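Local coordinates for Mgp-operon protein 3 (Mycoplasma pneumoniae, PDB 6RJ1) that takes part in cell adhesion as an extracellular, membrane-anchored protein, probably in the attachment of the pathogen to sugars on host cells, at residues T5-D10 with V43-V48; T51-L56 with A124-E129. One frame throughout, in Å; residues are numbered along the deposited sequence.

Contact 1. Residues T5-D10 with V43-V48; sequences TYLLQD and VDWKRV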
ATOM      1  N   THR A   5     -20.279  25.337  12.208  1.00 90.08           N
ATOM      2  CA  THR A   5     -20.943  24.205  11.555  1.00 88.35           C
ATOM      3  C   THR A   5     -19.947  23.087  11.332  1.00 88.72           C
ATOM      4  O   THR A   5     -18.761  23.355  11.154  1.00 88.03           O
ATOM      5  CB  THR A   5     -21.584  24.630  10.219  1.00 95.32           C
ATOM      6  OG1 THR A   5     -20.616  25.325   9.431  1.00 97.33           O
ATOM      7  CG2 THR A   5     -22.853  25.476  10.402  1.00 90.49           C
ATOM      8  N   TYR A   6     -20.433  21.833  11.343  1.00 83.78           N
ATOM      9  CA  TYR A   6     -19.631  20.623  11.121  1.00 83.11           C
ATOM     10  C   TYR A   6     -20.149  19.943   9.863  1.00 83.14           C
ATOM     11  O   TYR A   6     -21.349  19.699   9.758  1.00 83.12           O
ATOM     12  CB  TYR A   6     -19.720  19.647  12.319  1.00 85.18           C
ATOM     13  CG  TYR A   6     -19.402  20.266  13.661  1.00 88.62           C
ATOM     14  CD1 TYR A   6     -18.096  20.299  14.145  1.00 90.02           C
ATOM     15  CD2 TYR A   6     -20.408  20.818  14.455  1.00 90.58           C
ATOM     16  CE1 TYR A   6     -17.797  20.884  15.379  1.00 91.23           C
ATOM     17  CE2 TYR A   6     -20.120  21.404  15.689  1.00 90.25           C
ATOM     18  CZ  TYR A   6     -18.812  21.432  16.147  1.00 97.01           C
ATOM     19  OH  TYR A   6     -18.518  22.006  17.359  1.00 98.08           O
ATOM     20  N   LEU A   7     -19.262  19.657   8.906  1.00 76.30           N
ATOM     21  CA  LEU A   7     -19.645  19.026   7.647  1.00 74.92           C
ATOM     22  C   LEU A   7     -19.620  17.511   7.760  1.00 76.42           C
ATOM     23  O   LEU A   7     -18.599  16.948   8.168  1.00 77.09           O
ATOM     24  CB  LEU A   7     -18.706  19.512   6.530  1.00 74.78           C
ATOM     25  CG  LEU A   7     -19.318  20.048   5.235  1.00 79.21           C
ATOM     26  CD1 LEU A   7     -20.450  21.009   5.499  1.00 79.52           C
ATOM     27  CD2 LEU A   7     -18.268  20.759   4.417  1.00 81.30           C
ATOM     28  N   LEU A   8     -20.743  16.852   7.419  1.00 70.22           N
ATOM     29  CA  LEU A   8     -20.848  15.395   7.448  1.00 69.76           C
ATOM     30  C   LEU A   8     -21.226  14.845   6.082  1.00 73.71           C
ATOM     31  O   LEU A   8     -22.087  15.409   5.410  1.00 73.44           O
ATOM     32  CB  LEU A   8     -21.819  14.879   8.532  1.00 69.71           C
ATOM     33  CG  LEU A   8     -21.419  14.987  10.028  1.00 74.49           C
ATOM     34  CD1 LEU A   8     -22.477  14.362  10.908  1.00 74.65           C
ATOM     35  CD2 LEU A   8     -20.092  14.298  10.337  1.00 77.48           C
ATOM     36  N   GLN A   9     -20.566  13.752   5.666  1.00 70.26           N
ATOM     37  CA  GLN A   9     -20.834  13.112   4.387  1.00 70.17           C
ATOM     38  C   GLN A   9     -21.914  12.041   4.485  1.00 75.19           C
ATOM     39  O   GLN A   9     -22.004  11.333   5.487  1.00 76.03           O
ATOM     40  CB  GLN A   9     -19.550  12.488   3.827  1.00 71.28           C
ATOM     41  CG  GLN A   9     -19.617  12.130   2.339  1.00 70.19           C
ATOM     42  CD  GLN A   9     -18.424  11.335   1.882  1.00 77.22           C
ATOM     43  OE1 GLN A   9     -17.304  11.499   2.372  1.00 69.10           O
ATOM     44  NE2 GLN A   9     -18.638  10.456   0.916  1.00 69.72           N
ATOM     45  N   ASP A  10     -22.731  11.947   3.429  1.00 71.52           N
ATOM     46  CA  ASP A  10     -23.740  10.926   3.164  1.00 71.27           C
ATOM     47  C   ASP A  10     -23.700  10.737   1.644  1.00 73.49           C
ATOM     48  O   ASP A  10     -24.338  11.495   0.893  1.00 72.86           O
ATOM     49  CB  ASP A  10     -25.141  11.293   3.684  1.00 73.45           C
ATOM     50  CG  ASP A  10     -26.168  10.174   3.531  1.00 87.43           C
ATOM     51  OD1 ASP A  10     -25.755   8.994   3.367  1.00 87.09           O
ATOM     52  OD2 ASP A  10     -27.384  10.472   3.586  1.00 96.43           O
ATOM     53  N   VAL A  43     -15.302  10.470  -3.359  1.00 64.04           N
ATOM     54  CA  VAL A  43     -14.286   9.582  -2.756  1.00 63.90           C
ATOM     55  C   VAL A  43     -13.601  10.221  -1.556  1.00 66.73           C
ATOM     56  O   VAL A  43     -13.330   9.532  -0.577  1.00 66.48           O
ATOM     57  CB  VAL A  43     -13.218   9.112  -3.783  1.00 68.54           C
ATOM     58  CG1 VAL A  43     -12.540   7.831  -3.324  1.00 69.03           C
ATOM     59  CG2 VAL A  43     -13.815   8.921  -5.162  1.00 68.32           C
ATOM     60  N   ASP A  44     -13.264  11.509  -1.656  1.00 63.62           N
ATOM     61  CA  ASP A  44     -12.580  12.261  -0.599  1.00 63.51           C
ATOM     62  C   ASP A  44     -12.904  13.725  -0.763  1.00 65.84           C
ATOM     63  O   ASP A  44     -13.264  14.156  -1.855  1.00 65.80           O
ATOM     64  CB  ASP A  44     -11.043  12.034  -0.662  1.00 65.48           C
ATOM     65  CG  ASP A  44     -10.251  12.461   0.571  1.00 76.46           C
ATOM     66  OD1 ASP A  44     -10.882  12.886   1.577  1.00 77.99           O
ATOM     67  OD2 ASP A  44      -9.001  12.361   0.538  1.00 80.99           O
ATOM     68  N   TRP A  45     -12.782  14.488   0.318  1.00 61.34           N
ATOM     69  CA  TRP A  45     -13.054  15.921   0.338  1.00 60.85           C
ATOM     70  C   TRP A  45     -12.319  16.559   1.513  1.00 65.48           C
ATOM     71  O   TRP A  45     -12.093  15.902   2.528  1.00 64.59           O
ATOM     72  CB  TRP A  45     -14.574  16.195   0.427  1.00 59.07           C
ATOM     73  CG  TRP A  45     -15.226  15.563   1.621  1.00 59.64           C
ATOM     74  CD1 TRP A  45     -15.611  14.259   1.759  1.00 62.30           C
ATOM     75  CD2 TRP A  45     -15.502  16.200   2.873  1.00 59.33           C
ATOM     76  NE1 TRP A  45     -16.126  14.047   3.019  1.00 61.56           N
ATOM     77  CE2 TRP A  45     -16.057  15.220   3.729  1.00 62.94           C
ATOM     78  CE3 TRP A  45     -15.320  17.505   3.362  1.00 60.02           C
ATOM     79  CZ2 TRP A  45     -16.483  15.519   5.024  1.00 61.67           C
ATOM     80  CZ3 TRP A  45     -15.732  17.792   4.652  1.00 60.99           C
ATOM     81  CH2 TRP A  45     -16.299  16.807   5.468  1.00 61.40           C
ATOM     82  N   LYS A  46     -11.929  17.827   1.366  1.00 62.97           N
ATOM     83  CA  LYS A  46     -11.227  18.572   2.402  1.00 63.22           C
ATOM     84  C   LYS A  46     -11.744  20.013   2.437  1.00 73.43           C
ATOM     85  O   LYS A  46     -11.940  20.628   1.385  1.00 74.46           O
ATOM     86  CB  LYS A  46      -9.694  18.565   2.176  1.00 63.17           C
ATOM     87  CG  LYS A  46      -9.002  17.191   2.165  1.00 66.65           C
ATOM     88  CD  LYS A  46      -8.834  16.524   3.529  1.00 68.66           C
ATOM     89  CE  LYS A  46      -8.484  15.055   3.401  1.00 79.16           C
ATOM     90  NZ  LYS A  46      -7.038  14.810   3.102  1.00 89.02           N
ATOM     91  N   ARG A  47     -11.979  20.544   3.642  1.00 72.49           N
ATOM     92  CA  ARG A  47     -12.381  21.938   3.825  1.00 73.49           C
ATOM     93  C   ARG A  47     -11.049  22.708   3.907  1.00 81.91           C
ATOM     94  O   ARG A  47     -10.166  22.322   4.683  1.00 82.64           O
ATOM     95  CB  ARG A  47     -13.178  22.097   5.128  1.00 71.86           C
ATOM     96  CG  ARG A  47     -14.565  22.685   4.980  1.00 77.01           C
ATOM     97  CD  ARG A  47     -14.950  23.305   6.321  1.00 88.91           C
ATOM     98  NE  ARG A  47     -15.657  24.593   6.256  1.00 93.80           N
ATOM     99  CZ  ARG A  47     -15.201  25.706   5.677  1.00109.63           C
ATOM    100  NH1 ARG A  47     -15.910  26.826   5.729  1.00 98.20           N
ATOM    101  NH2 ARG A  47     -14.048  25.700   5.016  1.00 94.48           N
ATOM    102  N   VAL A  48     -10.865  23.724   3.054  1.00 80.40           N
ATOM    103  CA  VAL A  48      -9.626  24.506   3.011  1.00 81.01           C
ATOM    104  C   VAL A  48      -9.897  25.912   3.544  1.00 87.10           C
ATOM    105  O   VAL A  48     -10.562  26.718   2.891  1.00 86.15           O
ATOM    106  CB  VAL A  48      -8.959  24.495   1.608  1.00 84.73           C
ATOM    107  CG1 VAL A  48      -7.726  25.391   1.576  1.00 84.44           C
ATOM    108  CG2 VAL A  48      -8.591  23.076   1.186  1.00 84.40           C
TER
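Trp45 turns the edge of its indole toward Leu7 and Gln9, joining the three-stranded sheet that begins with strand 6-10 to the edge strand 40-48 of a larger mixed sheet. The two strand segments run antiparallel (170°) with their axes 9.9 Å apart, too far for backbone pairing, so side chains must bridge the gap: face-to-face sheet packing. Trp45 CG sits between its backbone N and carbonyl carbon (chi1 57°), which carries the ring off its own strand toward 6-10. Its benzene end meets Leu7, with CH2 3.8 Å from Leu7 CB and CZ3 3.9 Å from Leu7 CD2; the backbone Leu7 O lies at the ring edge, 3.5 Å from Trp45 CH2. At the pyrrole end, NE1 donates to Gln9 OE1 at 2.9 Å; the oxygen lies at the edge of the indole, close to its plane, but the bond is bent (132° at the hydrogen). The extended Gln9 chain brings its amide there steeply inclined to the ring, while NE2 bonds to the backbone O of His11. Leu14, on strand 13-17, also touches Trp45. One ring thus serves both kinds of contact: its six-membered end packs on leucine, and its N-H is taken up by the Gln9 amide.

Contact 2. Residues T51-L56 with A124-E129; sequences TKLVAL and ATWVFE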
ATOM      1  N   THR A  51     -13.271  29.653   3.308  1.00 88.76           N
ATOM      2  CA  THR A  51     -14.001  29.985   2.076  1.00 87.99           C
ATOM      3  C   THR A  51     -13.847  28.919   0.957  1.00 89.43           C
ATOM      4  O   THR A  51     -14.381  29.121  -0.140  1.00 89.44           O
ATOM      5  CB  THR A  51     -13.631  31.424   1.605  1.00100.47           C
ATOM      6  OG1 THR A  51     -14.703  31.989   0.839  1.00102.11           O
ATOM      7  CG2 THR A  51     -12.274  31.526   0.859  1.00 99.43           C
ATOM      8  N   LYS A  52     -13.149  27.802   1.230  1.00 83.40           N
ATOM      9  CA  LYS A  52     -12.899  26.771   0.221  1.00 82.48           C
ATOM     10  C   LYS A  52     -13.234  25.337   0.651  1.00 84.92           C
ATOM     11  O   LYS A  52     -13.039  24.958   1.809  1.00 84.76           O
ATOM     12  CB  LYS A  52     -11.433  26.858  -0.252  1.00 84.43           C
ATOM     13  CG  LYS A  52     -11.088  26.078  -1.529  1.00 86.15           C
ATOM     14  CD  LYS A  52     -10.265  26.908  -2.505  1.00 87.92           C
ATOM     15  CE  LYS A  52      -8.824  27.094  -2.086  1.00 88.12           C
ATOM     16  NZ  LYS A  52      -8.204  28.253  -2.783  1.00 90.03           N
ATOM     17  N   LEU A  53     -13.726  24.546  -0.316  1.00 79.34           N
ATOM     18  CA  LEU A  53     -14.037  23.132  -0.174  1.00 78.49           C
ATOM     19  C   LEU A  53     -13.586  22.417  -1.444  1.00 80.06           C
ATOM     20  O   LEU A  53     -14.027  22.753  -2.544  1.00 79.98           O
ATOM     21  CB  LEU A  53     -15.528  22.892   0.118  1.00 78.66           C
ATOM     22  CG  LEU A  53     -15.972  21.435   0.273  1.00 83.47           C
ATOM     23  CD1 LEU A  53     -15.547  20.858   1.623  1.00 83.88           C
ATOM     24  CD2 LEU A  53     -17.463  21.325   0.110  1.00 86.47           C
ATOM     25  N   VAL A  54     -12.671  21.461  -1.279  1.00 74.01           N
ATOM     26  CA  VAL A  54     -12.089  20.663  -2.353  1.00 72.65           C
ATOM     27  C   VAL A  54     -12.665  19.244  -2.274  1.00 74.36           C
ATOM     28  O   VAL A  54     -12.701  18.668  -1.189  1.00 74.12           O
ATOM     29  CB  VAL A  54     -10.537  20.678  -2.262  1.00 76.19           C
ATOM     30  CG1 VAL A  54      -9.904  19.872  -3.387  1.00 75.47           C
ATOM     31  CG2 VAL A  54     -10.000  22.108  -2.257  1.00 76.25           C
ATOM     32  N   ALA A  55     -13.133  18.695  -3.409  1.00 69.12           N
ATOM     33  CA  ALA A  55     -13.700  17.340  -3.470  1.00 68.06           C
ATOM     34  C   ALA A  55     -13.027  16.493  -4.561  1.00 71.18           C
ATOM     35  O   ALA A  55     -12.442  17.044  -5.488  1.00 71.11           O
ATOM     36  CB  ALA A  55     -15.208  17.407  -3.694  1.00 68.45           C
ATOM     37  N   LEU A  56     -13.089  15.160  -4.426  1.00 66.41           N
ATOM     38  CA  LEU A  56     -12.534  14.191  -5.367  1.00 65.36           C
ATOM     39  C   LEU A  56     -13.648  13.233  -5.783  1.00 69.57           C
ATOM     40  O   LEU A  56     -14.272  12.587  -4.933  1.00 70.08           O
ATOM     41  CB  LEU A  56     -11.365  13.419  -4.725  1.00 65.09           C
ATOM     42  CG  LEU A  56     -10.635  12.377  -5.585  1.00 68.98           C
ATOM     43  CD1 LEU A  56     -10.057  13.000  -6.850  1.00 68.80           C
ATOM     44  CD2 LEU A  56      -9.546  11.694  -4.792  1.00 69.49           C
ATOM     45  N   ALA A 124     -24.338  29.119   5.074  1.00 91.69           N
ATOM     46  CA  ALA A 124     -23.470  27.931   5.083  1.00 91.13           C
ATOM     47  C   ALA A 124     -23.694  27.030   3.860  1.00 94.06           C
ATOM     48  O   ALA A 124     -23.935  25.824   3.981  1.00 94.04           O
ATOM     49  CB  ALA A 124     -23.598  27.154   6.392  1.00 91.79           C
ATOM     50  N   THR A 125     -23.635  27.648   2.672  1.00 89.08           N
ATOM     51  CA  THR A 125     -23.816  26.968   1.389  1.00 87.71           C
ATOM     52  C   THR A 125     -22.532  27.056   0.570  1.00 89.09           C
ATOM     53  O   THR A 125     -21.629  27.819   0.921  1.00 87.98           O
ATOM     54  CB  THR A 125     -25.042  27.506   0.631  1.00 90.87           C
ATOM     55  OG1 THR A 125     -24.835  28.874   0.316  1.00 91.74           O
ATOM     56  CG2 THR A 125     -26.349  27.331   1.399  1.00 85.60           C
ATOM     57  N   TRP A 126     -22.449  26.258  -0.508  1.00 84.55           N
ATOM     58  CA  TRP A 126     -21.277  26.200  -1.381  1.00 83.39           C
ATOM     59  C   TRP A 126     -21.653  26.393  -2.834  1.00 87.34           C
ATOM     60  O   TRP A 126     -22.631  25.815  -3.306  1.00 87.54           O
ATOM     61  CB  TRP A 126     -20.531  24.875  -1.193  1.00 81.35           C
ATOM     62  CG  TRP A 126     -20.005  24.687   0.195  1.00 81.82           C
ATOM     63  CD1 TRP A 126     -20.624  24.048   1.227  1.00 84.45           C
ATOM     64  CD2 TRP A 126     -18.769  25.188   0.715  1.00 81.62           C
ATOM     65  NE1 TRP A 126     -19.844  24.106   2.355  1.00 83.75           N
ATOM     66  CE2 TRP A 126     -18.694  24.794   2.068  1.00 85.29           C
ATOM     67  CE3 TRP A 126     -17.700  25.912   0.162  1.00 82.74           C
ATOM     68  CZ2 TRP A 126     -17.597  25.108   2.879  1.00 84.51           C
ATOM     69  CZ3 TRP A 126     -16.622  26.237   0.969  1.00 84.16           C
ATOM     70  CH2 TRP A 126     -16.569  25.825   2.307  1.00 84.73           C
ATOM     71  N   VAL A 127     -20.857  27.201  -3.542  1.00 83.31           N
ATOM     72  CA  VAL A 127     -21.014  27.508  -4.965  1.00 82.74           C
ATOM     73  C   VAL A 127     -19.874  26.806  -5.702  1.00 85.04           C
ATOM     74  O   VAL A 127     -18.740  26.839  -5.222  1.00 85.20           O
ATOM     75  CB  VAL A 127     -21.024  29.051  -5.194  1.00 86.50           C
ATOM     76  CG1 VAL A 127     -20.892  29.417  -6.668  1.00 86.16           C
ATOM     77  CG2 VAL A 127     -22.283  29.673  -4.613  1.00 86.18           C
ATOM     78  N   PHE A 128     -20.176  26.142  -6.835  1.00 79.59           N
ATOM     79  CA  PHE A 128     -19.167  25.448  -7.638  1.00 78.25           C
ATOM     80  C   PHE A 128     -18.284  26.465  -8.372  1.00 82.91           C
ATOM     81  O   PHE A 128     -18.807  27.359  -9.039  1.00 83.89           O
ATOM     82  CB  PHE A 128     -19.825  24.439  -8.610  1.00 79.16           C
ATOM     83  CG  PHE A 128     -18.887  23.771  -9.595  1.00 79.92           C
ATOM     84  CD1 PHE A 128     -18.026  22.755  -9.186  1.00 81.46           C
ATOM     85  CD2 PHE A 128     -18.864  24.159 -10.931  1.00 81.65           C
ATOM     86  CE1 PHE A 128     -17.155  22.150 -10.087  1.00 82.02           C
ATOM     87  CE2 PHE A 128     -17.991  23.549 -11.837  1.00 83.76           C
ATOM     88  CZ  PHE A 128     -17.147  22.546 -11.409  1.00 81.62           C
ATOM     89  N   GLU A 129     -16.957  26.352  -8.214  1.00 78.82           N
ATOM     90  CA  GLU A 129     -16.010  27.248  -8.878  1.00 78.09           C
ATOM     91  C   GLU A 129     -15.502  26.620 -10.165  1.00 78.58           C
ATOM     92  O   GLU A 129     -15.778  27.135 -11.241  1.00 77.94           O
ATOM     93  CB  GLU A 129     -14.823  27.598  -7.963  1.00 80.02           C
ATOM     94  CG  GLU A 129     -15.129  28.631  -6.907  1.00 95.04           C
ATOM     95  CD  GLU A 129     -14.093  29.733  -6.789  1.00127.89           C
ATOM     96  OE1 GLU A 129     -12.904  29.424  -6.530  1.00119.01           O
ATOM     97  OE2 GLU A 129     -14.478  30.913  -6.953  1.00130.77           O
TER
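This is a contact within one beta-sheet, between second-neighbour strands: 52-59 and 125-135 both pair antiparallel with strand 114-121, which runs between them, and their side chains meet over it on one face. Strands 40-48, 52-59, 114-121 and 125-135 lie side by side in chain order, each antiparallel to the one before, an up-and-down arrangement compatible with the beta-propeller relationship of this adhesin family. With a whole strand interposed, the backbones cannot pair; Leu53 and Trp126 have the nearest CA atoms, 8.0 Å apart, and the long reach of Trp126 closes the distance. The backbone bonds go instead to the strand in the middle, where Leu53 pairs with Phe118 and Thr51 with Ala120.

Trp126 does most of the bridging. With CG anti to its carbonyl carbon (chi1 -62°), the indole reaches over to the start of strand 52-59 and presents one face to Leu53. There Leu53 CB stands 3.6 Å from the centroid of the six-membered ring and only 13° off its normal, a CH-pi contact. The leucine and the tryptophan cross at roughly a right angle, and the branch atom Leu53 CD2 continues over the fused part of the indole, 4.1 Å from Trp126 CD2. Lys52 contributes backbone alone; its CB is directed away from 124-129, and its NZ forms a salt bridge with Glu483 OE1 and a hydrogen bond with Tyr460 OH. Neighbours extend the cluster: Leu53 also touches Trp45, and Trp126 also touches Arg47, both on strand 40-48. The outer corner of the indole marks where ring and main chain converge: Trp126 CZ3 lies 3.5 Å from Lys52 C, and Thr51 O lies at the ring edge, 3.8 Å from Trp126 CZ3.

Overall arrangement
Contacts 1 and 2 share a sheet, and their centres are about 10 Å apart. Residues 43-48 and 51-56 lie on neighbouring strands joined by backbone hydrogen bonds such as Lys46 N to Val54 O. Contact 1 looks outward from that sheet to a second one and lies at the surface; contact 2 spans strands within the sheet and is partly buried, with Leu53 the buried member. A tryptophan dominates each, but differently: the first uses its N-H and its edge, the second relies mainly on a ring face, with no hydrogen bond between its segments. Leu53 touches Leu7, Trp45 and Trp126, so one leucine links the seam between sheets to the packing within one.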